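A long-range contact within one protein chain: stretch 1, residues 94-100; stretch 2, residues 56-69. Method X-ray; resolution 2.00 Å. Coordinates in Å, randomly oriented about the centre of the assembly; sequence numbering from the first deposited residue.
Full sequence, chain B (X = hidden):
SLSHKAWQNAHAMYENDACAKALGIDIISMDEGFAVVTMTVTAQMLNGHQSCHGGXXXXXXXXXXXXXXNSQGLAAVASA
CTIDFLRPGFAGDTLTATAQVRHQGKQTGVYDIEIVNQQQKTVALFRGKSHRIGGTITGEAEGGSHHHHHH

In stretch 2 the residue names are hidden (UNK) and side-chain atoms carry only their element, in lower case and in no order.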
ATOM      1  N   THR B  94      -6.794  -5.276  25.522  1.00 26.73           N
ATOM      2  CA  THR B  94      -8.017  -4.592  24.981  1.00 28.01           C
ATOM      3  C   THR B  94      -7.536  -3.699  23.888  1.00 26.08           C
ATOM      4  O   THR B  94      -6.664  -2.895  24.141  1.00 25.24           O
ATOM      5  CB  THR B  94      -8.731  -3.702  26.024  1.00 26.77           C
ATOM      6  OG1 THR B  94      -9.383  -4.567  26.931  1.00 35.58           O
ATOM      7  CG2 THR B  94      -9.961  -2.933  25.430  1.00 32.85           C
ATOM      8  N   LEU B  95      -8.179  -3.775  22.720  1.00 24.79           N
ATOM      9  CA  LEU B  95      -7.680  -3.119  21.493  1.00 22.39           C
ATOM     10  C   LEU B  95      -8.735  -2.099  21.028  1.00 23.38           C
ATOM     11  O   LEU B  95      -9.921  -2.400  20.966  1.00 23.82           O
ATOM     12  CB  LEU B  95      -7.487  -4.167  20.407  1.00 21.29           C
ATOM     13  CG  LEU B  95      -6.445  -5.239  20.655  1.00 24.48           C
ATOM     14  CD1 LEU B  95      -6.256  -6.167  19.475  1.00 22.54           C
ATOM     15  CD2 LEU B  95      -5.120  -4.592  20.998  1.00 20.56           C
ATOM     16  N   THR B  96      -8.304  -0.889  20.747  1.00 22.11           N
ATOM     17  CA  THR B  96      -9.161   0.184  20.345  1.00 24.01           C
ATOM     18  C   THR B  96      -8.706   0.623  18.926  1.00 23.08           C
ATOM     19  O   THR B  96      -7.526   0.918  18.722  1.00 23.33           O
ATOM     20  CB  THR B  96      -9.024   1.321  21.378  1.00 24.72           C
ATOM     21  OG1 THR B  96      -9.244   0.787  22.716  1.00 30.79           O
ATOM     22  CG2 THR B  96     -10.170   2.288  21.285  1.00 26.64           C
ATOM     23  N   ALA B  97      -9.623   0.591  17.982  1.00 21.32           N
ATOM     24  CA  ALA B  97      -9.391   1.032  16.583  1.00 20.95           C
ATOM     25  C   ALA B  97     -10.136   2.355  16.393  1.00 19.88           C
ATOM     26  O   ALA B  97     -11.364   2.439  16.708  1.00 20.19           O
ATOM     27  CB  ALA B  97      -9.864  -0.057  15.542  1.00 18.11           C
ATOM     28  N   THR B  98      -9.403   3.394  15.998  1.00 16.24           N
ATOM     29  CA  THR B  98      -9.951   4.676  15.725  1.00 17.64           C
ATOM     30  C   THR B  98      -9.773   4.956  14.251  1.00 19.49           C
ATOM     31  O   THR B  98      -8.650   4.907  13.750  1.00 19.18           O
ATOM     32  CB  THR B  98      -9.169   5.655  16.452  1.00 18.44           C
ATOM     33  OG1 THR B  98      -9.359   5.463  17.882  1.00 27.79           O
ATOM     34  CG2 THR B  98      -9.660   7.098  16.274  1.00 14.81           C
ATOM     35  N   ALA B  99     -10.861   5.352  13.596  1.00 18.52           N
ATOM     36  CA  ALA B  99     -10.823   5.599  12.181  1.00 17.11           C
ATOM     37  C   ALA B  99     -11.151   7.060  11.971  1.00 19.30           C
ATOM     38  O   ALA B  99     -12.075   7.563  12.567  1.00 21.01           O
ATOM     39  CB  ALA B  99     -11.842   4.700  11.554  1.00 18.83           C
ATOM     40  N   GLN B 100     -10.420   7.781  11.127  1.00 17.77           N
ATOM     41  CA  GLN B 100     -10.601   9.212  10.941  1.00 18.30           C
ATOM     42  C   GLN B 100     -10.572   9.441   9.420  1.00 17.00           C
ATOM     43  O   GLN B 100      -9.654   8.936   8.767  1.00 14.28           O
ATOM     44  CB  GLN B 100      -9.298   9.888  11.286  1.00 19.78           C
ATOM     45  CG  GLN B 100      -9.057  10.270  12.563  1.00 27.42           C
ATOM     46  CD  GLN B 100      -7.608  10.727  12.674  1.00 28.75           C
ATOM     47  OE1 GLN B 100      -7.247  11.784  12.155  1.00 28.70           O
ATOM     48  NE2 GLN B 100      -6.803   9.935  13.302  1.00 30.65           N
ATOM     49  N   UNK B  56      -8.173 -11.192  12.345  1.00 33.45           N
ATOM     50  CA  UNK B  56      -8.994 -10.609  13.429  1.00 33.36           C
ATOM     51  C   UNK B  56      -8.635  -9.147  13.614  1.00 30.66           C
ATOM     52  O   UNK B  56      -9.504  -8.348  13.909  1.00 29.87           O
ATOM     53  c   UNK B  56      -9.727 -12.605  15.040  1.00 38.96           C
ATOM     54  c   UNK B  56      -9.107 -13.977  14.548  1.00 45.17           C
ATOM     55  c   UNK B  56      -8.794 -11.344  14.779  1.00 35.05           C
ATOM     56  n   UNK B  56      -9.578 -15.124  15.128  1.00 47.05           N
ATOM     57  o   UNK B  56      -8.255 -13.986  13.644  1.00 46.30           O
ATOM     58  N   UNK B  57      -7.336  -8.845  13.538  1.00 28.29           N
ATOM     59  CA  UNK B  57      -6.871  -7.497  13.568  1.00 27.86           C
ATOM     60  C   UNK B  57      -7.370  -6.762  12.347  1.00 27.71           C
ATOM     61  O   UNK B  57      -7.931  -5.695  12.515  1.00 27.75           O
ATOM     62  c   UNK B  57      -5.377  -7.458  13.514  1.00 28.65           C
ATOM     63  c   UNK B  57      -4.636  -7.604  14.809  1.00 31.10           C
ATOM     64  c   UNK B  57      -3.210  -7.071  14.615  1.00 29.14           C
ATOM     65  c   UNK B  57      -5.410  -6.866  15.924  1.00 26.55           C
ATOM     66  N   UNK B  58      -7.200  -7.337  11.136  1.00 27.01           N
ATOM     67  CA  UNK B  58      -7.737  -6.732   9.926  1.00 25.82           C
ATOM     68  C   UNK B  58      -9.244  -6.475  10.146  1.00 25.03           C
ATOM     69  O   UNK B  58      -9.758  -5.439   9.805  1.00 25.13           O
ATOM     70  c   UNK B  58      -9.394  -5.934   5.175  1.00 26.38           C
ATOM     71  c   UNK B  58      -8.141  -7.061   7.410  1.00 25.10           C
ATOM     72  c   UNK B  58      -7.465  -6.208   6.604  1.00 29.38           C
ATOM     73  c   UNK B  58      -7.500  -7.617   8.675  1.00 24.16           C
ATOM     74  c   UNK B  58     -10.075  -6.759   5.972  1.00 28.18           C
ATOM     75  c   UNK B  58      -8.093  -5.629   5.483  1.00 27.76           C
ATOM     76  c   UNK B  58      -9.451  -7.328   7.089  1.00 26.53           C
ATOM     77  N   UNK B  59      -9.943  -7.383  10.782  1.00 25.66           N
ATOM     78  CA  UNK B  59     -11.404  -7.248  10.902  1.00 26.65           C
ATOM     79  C   UNK B  59     -11.814  -6.149  11.824  1.00 27.07           C
ATOM     80  O   UNK B  59     -12.843  -5.446  11.565  1.00 28.78           O
ATOM     81  c   UNK B  59     -12.050  -8.513  11.413  1.00 27.24           C
ATOM     82  o   UNK B  59     -11.825  -9.522  10.464  1.00 30.69           O
ATOM     83  N   UNK B  60     -10.995  -5.932  12.849  1.00 22.52           N
ATOM     84  CA  UNK B  60     -11.244  -4.866  13.707  1.00 21.25           C
ATOM     85  C   UNK B  60     -11.037  -3.529  12.995  1.00 20.73           C
ATOM     86  O   UNK B  60     -11.768  -2.571  13.239  1.00 17.07           O
ATOM     87  c   UNK B  60     -10.293  -3.822  15.949  1.00 24.23           C
ATOM     88  c   UNK B  60      -9.266  -4.128  17.072  1.00 23.66           C
ATOM     89  c   UNK B  60     -10.299  -4.973  14.927  1.00 22.16           C
ATOM     90  c   UNK B  60     -11.706  -3.637  16.604  1.00 22.25           C
ATOM     91  N   UNK B  61      -9.960  -3.429  12.185  1.00 19.53           N
ATOM     92  CA  UNK B  61      -9.665  -2.169  11.525  1.00 20.56           C
ATOM     93  C   UNK B  61     -10.772  -1.857  10.483  1.00 20.51           C
ATOM     94  O   UNK B  61     -11.190  -0.720  10.331  1.00 23.22           O
ATOM     95  c   UNK B  61      -8.226  -2.210  10.848  1.00 19.34           C
ATOM     96  N   UNK B  62     -11.295  -2.875   9.874  1.00 22.91           N
ATOM     97  CA  UNK B  62     -12.198  -2.794   8.747  1.00 25.51           C
ATOM     98  C   UNK B  62     -13.535  -2.466   9.310  1.00 25.51           C
ATOM     99  O   UNK B  62     -14.352  -1.830   8.654  1.00 25.46           O
ATOM    100  c   UNK B  62     -13.091  -4.240   6.802  1.00 35.86           C
ATOM    101  o   UNK B  62     -13.162  -3.215   6.035  1.00 45.45           O
ATOM    102  o   UNK B  62     -13.679  -5.286   6.431  1.00 44.55           O
ATOM    103  c   UNK B  62     -12.253  -4.191   8.098  1.00 26.81           C
ATOM    104  N   UNK B  63     -13.769  -2.866  10.555  1.00 23.54           N
ATOM    105  CA  UNK B  63     -15.002  -2.458  11.202  1.00 23.33           C
ATOM    106  C   UNK B  63     -14.987  -0.963  11.564  1.00 23.47           C
ATOM    107  O   UNK B  63     -16.005  -0.274  11.365  1.00 25.98           O
ATOM    108  c   UNK B  63     -16.519  -3.012  13.092  1.00 25.24           C
ATOM    109  c   UNK B  63     -15.214  -3.301  12.472  1.00 22.35           C
ATOM    110  o   UNK B  63     -15.341  -4.676  12.109  1.00 24.78           O
ATOM    111  N   UNK B  64     -13.904  -0.424  12.171  1.00 22.59           N
ATOM    112  CA  UNK B  64     -13.877   0.988  12.430  1.00 20.99           C
ATOM    113  C   UNK B  64     -13.962   1.736  11.098  1.00 21.84           C
ATOM    114  O   UNK B  64     -14.560   2.784  10.989  1.00 21.22           O
ATOM    115  c   UNK B  64     -12.510   1.430  13.190  1.00 22.24           C
ATOM    116  N   UNK B  65     -13.279   1.210  10.104  1.00 21.09           N
ATOM    117  CA  UNK B  65     -13.358   1.819   8.786  1.00 21.71           C
ATOM    118  C   UNK B  65     -14.858   1.881   8.177  1.00 20.54           C
ATOM    119  O   UNK B  65     -15.270   2.917   7.651  1.00 19.91           O
ATOM    120  c   UNK B  65     -12.414   2.710   6.116  1.00 26.17           C
ATOM    121  c   UNK B  65     -12.146   0.864   4.104  1.00 32.98           C
ATOM    122  c   UNK B  65     -12.397   1.393   6.480  1.00 21.20           C
ATOM    123  c   UNK B  65     -12.219   0.455   5.506  1.00 28.99           C
ATOM    124  c   UNK B  65     -12.417   0.987   7.910  1.00 22.79           C
ATOM    125  c   UNK B  65     -12.308   2.187   3.753  1.00 24.35           C
ATOM    126  c   UNK B  65     -12.415   3.102   4.711  1.00 26.20           C
ATOM    127  N   UNK B  66     -15.573   0.756   8.172  1.00 20.18           N
ATOM    128  CA  UNK B  66     -16.953   0.685   7.688  1.00 22.00           C
ATOM    129  C   UNK B  66     -17.783   1.709   8.467  1.00 22.88           C
ATOM    130  O   UNK B  66     -18.565   2.455   7.857  1.00 23.54           O
ATOM    131  c   UNK B  66     -17.580  -0.809   7.826  1.00 18.76           C
ATOM    132  N   UNK B  67     -17.573   1.833   9.798  1.00 24.14           N
ATOM    133  CA  UNK B  67     -18.398   2.778  10.560  1.00 23.10           C
ATOM    134  C   UNK B  67     -18.110   4.222  10.186  1.00 22.35           C
ATOM    135  O   UNK B  67     -19.028   4.998   9.930  1.00 20.82           O
ATOM    136  c   UNK B  67     -21.279   0.231  12.985  1.00 38.73           C
ATOM    137  c   UNK B  67     -18.327   2.500  12.104  1.00 23.51           C
ATOM    138  c   UNK B  67     -19.445  -1.131  12.275  1.00 35.15           C
ATOM    139  c   UNK B  67     -20.473   1.362  12.774  1.00 35.98           C
ATOM    140  c   UNK B  67     -18.672   0.008  12.100  1.00 29.82           C
ATOM    141  o   UNK B  67     -21.577  -2.133  12.918  1.00 33.19           O
ATOM    142  c   UNK B  67     -19.151   1.257  12.377  1.00 26.08           C
ATOM    143  c   UNK B  67     -20.755  -1.027  12.743  1.00 39.54           C
ATOM    144  N   UNK B  68     -16.831   4.585  10.138  1.00 18.54           N
ATOM    145  CA  UNK B  68     -16.461   5.919   9.848  1.00 20.61           C
ATOM    146  C   UNK B  68     -16.938   6.291   8.406  1.00 21.59           C
ATOM    147  O   UNK B  68     -17.463   7.375   8.210  1.00 22.67           O
ATOM    148  c   UNK B  68     -14.894   6.086   9.972  1.00 16.57           C
ATOM    149  N   UNK B  69     -16.762   5.414   7.419  1.00 21.93           N
ATOM    150  CA  UNK B  69     -17.100   5.835   6.080  1.00 25.20           C
ATOM    151  C   UNK B  69     -18.592   5.671   5.723  1.00 27.40           C
ATOM    152  O   UNK B  69     -19.022   6.044   4.599  1.00 25.53           O
ATOM    153  s   UNK B  69     -16.648   3.441   4.635  1.00 32.84           S
ATOM    154  c   UNK B  69     -16.269   5.128   5.031  1.00 26.46           C
TER

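Position 56 has three side-chain carbons in a row, the third carrying one oxygen and one nitrogen: an unbranched amide, Gln 56. Its side chain is out of reach of stretch 1. At position 57 four carbons fork at the second. The CA-to-CB bond points sideways, yet a terminal carbon lies 3.7 Å from Leu 95 CD1. This is Leu 57, and the atom is its CD2.

Position 58 has one carbon leading to a six-carbon ring with no oxygen, hence Phe 58, out of reach of the strand. Position 59 bears one carbon and one oxygen. The element of the second atom separates serine from cysteine, giving Ser 59.

Position 60 again shows four carbons forked at the second, now pointing toward the strand. The fork carbon is 3.8 Å from Ala 97 CB, and a terminal carbon is 3.8 Å from Leu 95 CB. The residue is Leu 60 (chi1 t, chi2 p), and these atoms are CG and CD2. Position 61 has a single carbon, so Ala 61; its CA is 6.0 Å from Ala 97 CA.

Position 62 has two carbons, the second with two oxygens: a carboxylate one carbon too short for glutamate, Asp 62. Position 63 has a first carbon bearing one oxygen and one carbon, the pattern of Thr 63. Its OG1 donates a hydrogen bond to Ser 59 O at 2.7 Å, so the hydroxyl is satisfied within the helix.

Position 64 is one carbon directed toward the strand: Ala 64. Its CB lies 3.8 Å from Ala 97 CB and 3.7 Å from Ala 99 CB, spanning two inward strand residues. Position 65 is one carbon plus an all-carbon ring, Phe 65, set sideways; its backbone N is 4.0 Å from Ala 99 CB.

Position 66, with one carbon, is Ala 66, out of reach. Position 67 has a six-carbon ring bearing an oxygen, therefore Tyr 67; its end leads away, and OH is hydrogen-bonded elsewhere in the structure. Position 68 is one carbon, Ala 68, whose CB is 3.7 Å from Ala 99 CB. Position 69 ends in sulfur after one carbon: Cys 69.

The contact is apolar, with no hydrogen bond across it. Leu 95, Ala 97 and Ala 99 alternate with outward residues and meet Leu 57, Leu 60, Ala 64 and Ala 68. The axes approach to 7.4 Å at -37°, and the small alanines permit close backbones: Ala 99 CA to Ala 64 CA is 5.5 Å. Together the stretches bury 353 Å².

Stretch 2, residues 56-69: QLFSLADTAFAYAC
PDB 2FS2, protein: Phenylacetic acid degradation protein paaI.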